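Local structure of trypsin inhibitor 3 (Spinacia oleracea, 4AOR) at residues D[23-28]-D[32-37]. The protein inhibits trypsin as a small disulfide-knotted protein (a knottin) of the Mirabilis serine proteinase inhibitor family. Sequence-based numbering, arbitrary orientation.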
ATOM      1  N   GLY D  23       6.611  13.402 -19.719  1.00 13.31           N
ATOM      2  CA  GLY D  23       7.970  13.560 -19.257  1.00 12.22           C
ATOM      3  C   GLY D  23       8.053  13.947 -17.795  1.00 19.02           C
ATOM      4  O   GLY D  23       9.131  14.322 -17.317  1.00 16.83           O
ATOM      5  N   ALA D  24       6.926  13.859 -17.084  1.00 12.99           N
ATOM      6  CA  ALA D  24       6.926  14.109 -15.641  1.00 13.37           C
ATOM      7  C   ALA D  24       6.080  13.094 -14.889  1.00  9.82           C
ATOM      8  O   ALA D  24       4.880  12.965 -15.134  1.00 15.66           O
ATOM      9  CB  ALA D  24       6.431  15.495 -15.337  1.00 14.68           C
ATOM     10  N   CYS D  25       6.727  12.395 -13.972  1.00 14.66           N
ATOM     11  CA  CYS D  25       6.045  11.468 -13.081  1.00 15.20           C
ATOM     12  C   CYS D  25       6.102  12.098 -11.702  1.00 11.08           C
ATOM     13  O   CYS D  25       7.188  12.270 -11.143  1.00 15.67           O
ATOM     14  CB  CYS D  25       6.776  10.129 -13.093  1.00 10.67           C
ATOM     15  SG  CYS D  25       6.078   8.868 -11.971  1.00 14.70           S
ATOM     16  N   VAL D  26       4.943  12.430 -11.152  1.00  9.68           N
ATOM     17  CA  VAL D  26       4.882  13.278  -9.960  1.00 13.94           C
ATOM     18  C   VAL D  26       4.046  12.651  -8.868  1.00 11.37           C
ATOM     19  O   VAL D  26       3.184  11.828  -9.150  1.00 10.54           O
ATOM     20  CB  VAL D  26       4.270  14.630 -10.308  1.00 11.76           C
ATOM     21  CG1 VAL D  26       5.185  15.387 -11.265  1.00 12.65           C
ATOM     22  CG2 VAL D  26       2.887  14.452 -10.926  1.00 13.55           C
ATOM     23  N   PRO D  27       4.297  13.022  -7.611  1.00 12.85           N
ATOM     24  CA  PRO D  27       3.420  12.457  -6.575  1.00 11.11           C
ATOM     25  C   PRO D  27       2.006  12.972  -6.735  1.00 12.37           C
ATOM     26  O   PRO D  27       1.784  14.172  -6.991  1.00 14.87           O
ATOM     27  CB  PRO D  27       4.019  12.991  -5.264  1.00 15.56           C
ATOM     28  CG  PRO D  27       5.423  13.386  -5.608  1.00 18.87           C
ATOM     29  CD  PRO D  27       5.431  13.772  -7.055  1.00 15.04           C
ATOM     30  N   HIS D  28       1.042  12.063  -6.638  1.00  8.57           N
ATOM     31  CA  HIS D  28      -0.351  12.448  -6.573  1.00 10.81           C
ATOM     32  C   HIS D  28      -0.576  13.235  -5.287  1.00 15.30           C
ATOM     33  O   HIS D  28       0.057  12.951  -4.252  1.00 10.51           O
ATOM     34  CB  HIS D  28      -1.257  11.216  -6.641  1.00 10.72           C
ATOM     35  CG  HIS D  28      -2.681  11.533  -6.967  1.00 11.59           C
ATOM     36  ND1 HIS D  28      -3.617  11.875  -6.006  1.00 12.52           N
ATOM     37  CD2 HIS D  28      -3.337  11.552  -8.154  1.00 13.29           C
ATOM     38  CE1 HIS D  28      -4.781  12.092  -6.591  1.00 17.16           C
ATOM     39  NE2 HIS D  28      -4.638  11.913  -7.896  1.00 15.48           N
ATOM     40  N   ARG D  32      -1.638   7.717  -2.584  1.00  8.21           N
ATOM     41  CA  ARG D  32      -0.239   7.563  -2.249  1.00  6.53           C
ATOM     42  C   ARG D  32       0.552   6.821  -3.328  1.00  9.36           C
ATOM     43  O   ARG D  32       1.323   5.886  -3.062  1.00  8.11           O
ATOM     44  CB  ARG D  32      -0.131   7.005  -0.828  1.00  9.18           C
ATOM     45  CG  ARG D  32      -0.724   8.087   0.042  1.00 14.16           C
ATOM     46  CD  ARG D  32      -0.676   7.882   1.506  1.00 13.90           C
ATOM     47  NE  ARG D  32      -0.880   9.207   2.091  1.00 12.95           N
ATOM     48  CZ  ARG D  32      -0.844   9.456   3.386  1.00 13.32           C
ATOM     49  NH1 ARG D  32      -0.629   8.467   4.239  1.00 13.84           N
ATOM     50  NH2 ARG D  32      -1.029  10.696   3.819  1.00 12.82           N
ATOM     51  N   ILE D  33       0.343   7.280  -4.566  1.00  9.00           N
ATOM     52  CA  ILE D  33       1.062   6.766  -5.714  1.00  7.13           C
ATOM     53  C   ILE D  33       1.651   7.955  -6.452  1.00 10.34           C
ATOM     54  O   ILE D  33       1.275   9.091  -6.185  1.00  8.77           O
ATOM     55  CB  ILE D  33       0.105   6.095  -6.727  1.00  9.58           C
ATOM     56  CG1 ILE D  33      -1.109   6.969  -6.988  1.00  8.96           C
ATOM     57  CG2 ILE D  33      -0.321   4.706  -6.261  1.00 12.73           C
ATOM     58  CD1 ILE D  33      -1.853   6.539  -8.223  1.00 12.11           C
ATOM     59  N   PHE D  34       2.546   7.673  -7.389  1.00  8.00           N
ATOM     60  CA  PHE D  34       2.977   8.648  -8.379  1.00  8.55           C
ATOM     61  C   PHE D  34       2.085   8.502  -9.629  1.00  9.05           C
ATOM     62  O   PHE D  34       1.571   7.413  -9.920  1.00 10.41           O
ATOM     63  CB  PHE D  34       4.425   8.390  -8.776  1.00  7.71           C
ATOM     64  CG  PHE D  34       5.436   8.879  -7.775  1.00 10.00           C
ATOM     65  CD1 PHE D  34       5.604   8.211  -6.563  1.00 11.30           C
ATOM     66  CD2 PHE D  34       6.231   9.979  -8.054  1.00 12.56           C
ATOM     67  CE1 PHE D  34       6.552   8.655  -5.632  1.00 15.78           C
ATOM     68  CE2 PHE D  34       7.181  10.428  -7.116  1.00 15.38           C
ATOM     69  CZ  PHE D  34       7.329   9.756  -5.909  1.00 14.59           C
ATOM     70  N   VAL D  35       1.862   9.617 -10.328  1.00  9.39           N
ATOM     71  CA  VAL D  35       1.095   9.602 -11.581  1.00 10.53           C
ATOM     72  C   VAL D  35       1.785  10.448 -12.625  1.00  8.28           C
ATOM     73  O   VAL D  35       2.594  11.326 -12.285  1.00  9.20           O
ATOM     74  CB  VAL D  35      -0.340  10.139 -11.430  1.00  8.30           C
ATOM     75  CG1 VAL D  35      -1.220   9.138 -10.680  1.00 10.79           C
ATOM     76  CG2 VAL D  35      -0.339  11.541 -10.761  1.00 10.87           C
ATOM     77  N   CYS D  36       1.458  10.192 -13.887  1.00  8.96           N
ATOM     78  CA  CYS D  36       1.994  11.013 -14.968  1.00 10.60           C
ATOM     79  C   CYS D  36       1.276  12.343 -15.001  1.00 11.57           C
ATOM     80  O   CYS D  36       0.046  12.411 -14.993  1.00 13.66           O
ATOM     81  CB  CYS D  36       1.829  10.297 -16.325  1.00 10.09           C
ATOM     82  SG  CYS D  36       2.837   8.806 -16.476  1.00 11.89           S
ATOM     83  N   GLN D  37       2.062  13.403 -15.048  1.00 14.64           N
ATOM     84  CA  GLN D  37       1.541  14.750 -15.255  1.00 20.12           C
ATOM     85  C   GLN D  37       0.757  14.812 -16.568  1.00 24.24           C
ATOM     86  O   GLN D  37       1.079  14.088 -17.536  1.00 17.54           O
ATOM     87  CB  GLN D  37       2.719  15.715 -15.271  1.00 22.06           C
ATOM     88  CG  GLN D  37       2.389  17.175 -15.386  1.00 27.26           C
ATOM     89  CD  GLN D  37       3.660  18.003 -15.409  1.00 23.77           C
ATOM     90  OE1 GLN D  37       4.286  18.232 -14.371  1.00 29.75           O
ATOM     91  NE2 GLN D  37       4.065  18.431 -16.603  1.00 38.49           N
ATOM     92  OXT GLN D  37      -0.231  15.551 -16.687  1.00 21.13           O
TER
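Val26 and Val35 face each other as a hydrogen-bonded antiparallel pair, Val26 N reaching Val35 O at 2.8 Å in a nearly straight bond (175° at the hydrogen), while Val35 N returns an equally short one to Val26 O. Two further backbone bonds continue the pairing outward, from Gln37 N to Ala24 O at one end and from His28 N to Ile33 O at the other. Between them, CA-H...O contacts run from Phe34 CA to Val26 O, from Cys36 CA to Ala24 O and from Cys25 CA to Val35 O.

Phe34 lies against the strand that carries Pro27. Its CE2 meets Pro27 CG at 3.8 Å, the two side chains running side by side in the same direction; Pro27 CA sits over one ring face toward the rim, and Cys25 O lies at the ring edge, in plane. Cys25 carries its sulfur anti to the backbone N (chi1 178°), which brings SG to 3.6 Å from Phe34 CB and into an oblique sulfur-aromatic contact. That same sulfur is disulfide-bonded to Cys11, and Cys36 is likewise joined to Cys20.

Beyond Val26, the His28 ring offers its edge to Val35, His28 CD2 lying 4.0 Å from Val35 CG2, while His28 ND1 is hydrogen-bonded to the backbone N of Ile30 and of Leu31 in the connecting loop. At the far end the amide of Gln37 lies beside the methyl of Ala24, Gln37 OE1 3.6 Å from Ala24 CB, and the terminal carboxylate oxygen Gln37 O is hydrogen-bonded to the hydroxyls (OG) of Ser7 and Ser22.

The guanidinium of Arg32 forms a salt bridge, through NH2, with an acidic side chain of the other protein chain, consistent with Arg32-Ile33 being the reactive bond for trypsin. The paired strands thus form the beta hairpin of a knottin, tied into its disulfide knot through Cys25 and Cys36, with the probable reactive bond at the end of the hairpin next to its loop.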